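Local coordinates for uncharacterized protein (Sus scrofa, PDB 5BNF) that belongs to the ADP-ribosyl cyclase family as the porcine form of CD38, a disulfide-rich protein with a helical part and a parallel beta sheet, at residues Cys18-Ile22 against Arg23-Pro27. Sequence-based numbering, arbitrary orientation.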
ATOM      1  N   CYS A  18     -13.267  -7.241  -7.281  1.00 35.46           N
ATOM      2  CA  CYS A  18     -14.063  -6.862  -6.121  1.00 45.68           C
ATOM      3  C   CYS A  18     -15.005  -7.973  -5.661  1.00 58.32           C
ATOM      4  O   CYS A  18     -15.014  -8.340  -4.486  1.00 56.79           O
ATOM      5  CB  CYS A  18     -14.866  -5.601  -6.422  1.00 34.75           C
ATOM      6  SG  CYS A  18     -16.017  -5.128  -5.097  1.00 66.37           S
ATOM      7  N   TYR A  19     -15.806  -8.506  -6.577  1.00 65.31           N
ATOM      8  CA  TYR A  19     -16.722  -9.571  -6.203  1.00 66.57           C
ATOM      9  C   TYR A  19     -15.955 -10.760  -5.660  1.00 60.86           C
ATOM     10  O   TYR A  19     -16.219 -11.217  -4.551  1.00 61.43           O
ATOM     11  CB  TYR A  19     -17.599  -9.982  -7.391  1.00 70.12           C
ATOM     12  CG  TYR A  19     -18.794  -9.069  -7.582  1.00 66.62           C
ATOM     13  CD1 TYR A  19     -19.666  -8.809  -6.525  1.00 65.17           C
ATOM     14  CD2 TYR A  19     -19.043  -8.455  -8.806  1.00 74.54           C
ATOM     15  CE1 TYR A  19     -20.757  -7.959  -6.679  1.00 82.29           C
ATOM     16  CE2 TYR A  19     -20.136  -7.601  -8.972  1.00 86.52           C
ATOM     17  CZ  TYR A  19     -20.988  -7.357  -7.903  1.00 89.63           C
ATOM     18  OH  TYR A  19     -22.069  -6.513  -8.050  1.00 88.05           O
ATOM     19  N   THR A  20     -14.989 -11.250  -6.427  1.00 59.96           N
ATOM     20  CA  THR A  20     -14.196 -12.386  -5.985  1.00 58.78           C
ATOM     21  C   THR A  20     -13.685 -12.184  -4.555  1.00 68.65           C
ATOM     22  O   THR A  20     -13.478 -13.150  -3.819  1.00 75.22           O
ATOM     23  CB  THR A  20     -12.995 -12.613  -6.908  1.00 49.93           C
ATOM     24  OG1 THR A  20     -13.462 -12.893  -8.231  1.00 60.24           O
ATOM     25  CG2 THR A  20     -12.160 -13.780  -6.419  1.00 53.00           C
ATOM     26  N   TYR A  21     -13.495 -10.927  -4.164  1.00 66.03           N
ATOM     27  CA  TYR A  21     -13.002 -10.618  -2.828  1.00 65.60           C
ATOM     28  C   TYR A  21     -14.069 -10.762  -1.745  1.00 67.68           C
ATOM     29  O   TYR A  21     -13.827 -11.389  -0.715  1.00 68.06           O
ATOM     30  CB  TYR A  21     -12.434  -9.192  -2.775  1.00 39.47           C
ATOM     31  CG  TYR A  21     -11.699  -8.880  -1.485  1.00 40.22           C
ATOM     32  CD1 TYR A  21     -10.391  -9.315  -1.280  1.00 42.91           C
ATOM     33  CD2 TYR A  21     -12.318  -8.166  -0.462  1.00 56.20           C
ATOM     34  CE1 TYR A  21      -9.715  -9.040  -0.081  1.00 30.48           C
ATOM     35  CE2 TYR A  21     -11.652  -7.888   0.737  1.00 43.46           C
ATOM     36  CZ  TYR A  21     -10.353  -8.327   0.915  1.00 39.98           C
ATOM     37  OH  TYR A  21      -9.688  -8.029   2.079  1.00 41.13           O
ATOM     38  N   ILE A  22     -15.247 -10.187  -1.975  1.00 69.24           N
ATOM     39  CA  ILE A  22     -16.316 -10.230  -0.981  1.00 72.06           C
ATOM     40  C   ILE A  22     -17.126 -11.517  -0.895  1.00 75.59           C
ATOM     41  O   ILE A  22     -17.978 -11.652  -0.016  1.00 75.51           O
ATOM     42  CB  ILE A  22     -17.311  -9.080  -1.177  1.00 69.94           C
ATOM     43  CG1 ILE A  22     -17.999  -9.211  -2.537  1.00 74.67           C
ATOM     44  CG2 ILE A  22     -16.591  -7.755  -1.048  1.00 74.23           C
ATOM     45  CD1 ILE A  22     -19.234  -8.338  -2.680  1.00 83.18           C
ATOM     46  N   ARG A  23     -16.878 -12.457  -1.795  1.00 76.42           N
ATOM     47  CA  ARG A  23     -17.617 -13.709  -1.761  1.00 83.03           C
ATOM     48  C   ARG A  23     -16.703 -14.876  -1.461  1.00 84.44           C
ATOM     49  O   ARG A  23     -17.162 -15.942  -1.046  1.00 89.01           O
ATOM     50  CB  ARG A  23     -18.318 -13.944  -3.095  1.00 90.88           C
ATOM     51  CG  ARG A  23     -19.483 -13.007  -3.368  1.00 97.87           C
ATOM     52  CD  ARG A  23     -19.418 -12.515  -4.798  1.00101.05           C
ATOM     53  NE  ARG A  23     -20.675 -11.950  -5.275  1.00 98.62           N
ATOM     54  CZ  ARG A  23     -21.093 -12.066  -6.530  1.00102.03           C
ATOM     55  NH1 ARG A  23     -20.350 -12.727  -7.410  1.00 94.96           N
ATOM     56  NH2 ARG A  23     -22.247 -11.532  -6.908  1.00 99.74           N
ATOM     57  N   VAL A  24     -15.408 -14.672  -1.660  1.00 79.34           N
ATOM     58  CA  VAL A  24     -14.449 -15.739  -1.439  1.00 74.06           C
ATOM     59  C   VAL A  24     -13.271 -15.370  -0.546  1.00 76.08           C
ATOM     60  O   VAL A  24     -13.042 -16.008   0.480  1.00 79.84           O
ATOM     61  CB  VAL A  24     -13.905 -16.239  -2.778  1.00 61.71           C
ATOM     62  CG1 VAL A  24     -13.153 -17.537  -2.578  1.00 64.23           C
ATOM     63  CG2 VAL A  24     -15.047 -16.404  -3.763  1.00 55.50           C
ATOM     64  N   VAL A  25     -12.522 -14.345  -0.937  1.00 77.26           N
ATOM     65  CA  VAL A  25     -11.356 -13.922  -0.169  1.00 77.88           C
ATOM     66  C   VAL A  25     -11.703 -13.594   1.280  1.00 74.47           C
ATOM     67  O   VAL A  25     -11.064 -14.077   2.212  1.00 78.33           O
ATOM     68  CB  VAL A  25     -10.688 -12.692  -0.804  1.00 84.69           C
ATOM     69  CG1 VAL A  25      -9.317 -12.474  -0.178  1.00 89.95           C
ATOM     70  CG2 VAL A  25     -10.576 -12.878  -2.310  1.00 91.76           C
ATOM     71  N   GLN A  26     -12.712 -12.755   1.463  1.00 68.60           N
ATOM     72  CA  GLN A  26     -13.153 -12.379   2.793  1.00 69.42           C
ATOM     73  C   GLN A  26     -14.671 -12.349   2.785  1.00 70.98           C
ATOM     74  O   GLN A  26     -15.277 -11.275   2.785  1.00 71.74           O
ATOM     75  CB  GLN A  26     -12.622 -10.995   3.184  1.00 75.67           C
ATOM     76  CG  GLN A  26     -11.111 -10.894   3.380  1.00 84.63           C
ATOM     77  CD  GLN A  26     -10.573 -11.847   4.439  1.00 84.02           C
ATOM     78  OE1 GLN A  26     -11.248 -12.155   5.421  1.00 78.66           O
ATOM     79  NE2 GLN A  26      -9.338 -12.301   4.247  1.00 82.26           N
ATOM     80  N   PRO A  27     -15.309 -13.532   2.773  1.00 68.88           N
ATOM     81  CA  PRO A  27     -16.774 -13.598   2.768  1.00 63.66           C
ATOM     82  C   PRO A  27     -17.278 -12.654   3.848  1.00 59.11           C
ATOM     83  O   PRO A  27     -18.398 -12.148   3.785  1.00 55.15           O
ATOM     84  CB  PRO A  27     -17.051 -15.058   3.099  1.00 68.90           C
ATOM     85  CG  PRO A  27     -15.860 -15.767   2.522  1.00 76.08           C
ATOM     86  CD  PRO A  27     -14.723 -14.872   2.942  1.00 63.10           C
TER
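Tyr19 and Arg23, one turn apart, and Tyr21 with Val25 and Gln26 pack against each other at the C-terminal end of helix 10-25, where the last turn widens into a pi-type turn. The widening shows in the backbone bonds of Val25 and Gln26, which step back five residues: Val25 N donates to Thr20 O and Gln26 N reaches Tyr21 O at 2.8 Å, both nearly straight. The four-residue bonds, Arg23 N to Tyr19 O and Val24 N to Thr20 O, are by contrast weak. The chain breaks from helical conformation at Gln26, just beyond the helix.

The Tyr19 side chain and that of Arg23 run side by side in the same direction, with ring and guanidinium planes 30° apart. The overlap is offset: Tyr19 CD1 sits over one guanidinium face, nearest Arg23 NE at 3.5 Å, while Arg23 NH2 lies over a face of the ring. A bend at chi2 of Arg23 (136°) goes with this course, its CD passing 3.5 Å from Tyr19 O.

Tyr21 is buried, its CG anti to the backbone N (chi1 -171°), which carries the ring toward the following turn. Val25 crosses it at about a right angle, with CB 3.4 Å from Tyr21 CD1. Alongside runs Gln26. Tyr21 OH is hydrogen-bonded to Asn99 O and Gln67 NE2, and its ring meets that of Tyr104 on helix 101-106; the Cys18-Cys34 disulfide joins helix 34-45. At the far end of the Tyr21 ring, the aliphatic Gln26 CG lies 3.5 Å from Tyr21 OH.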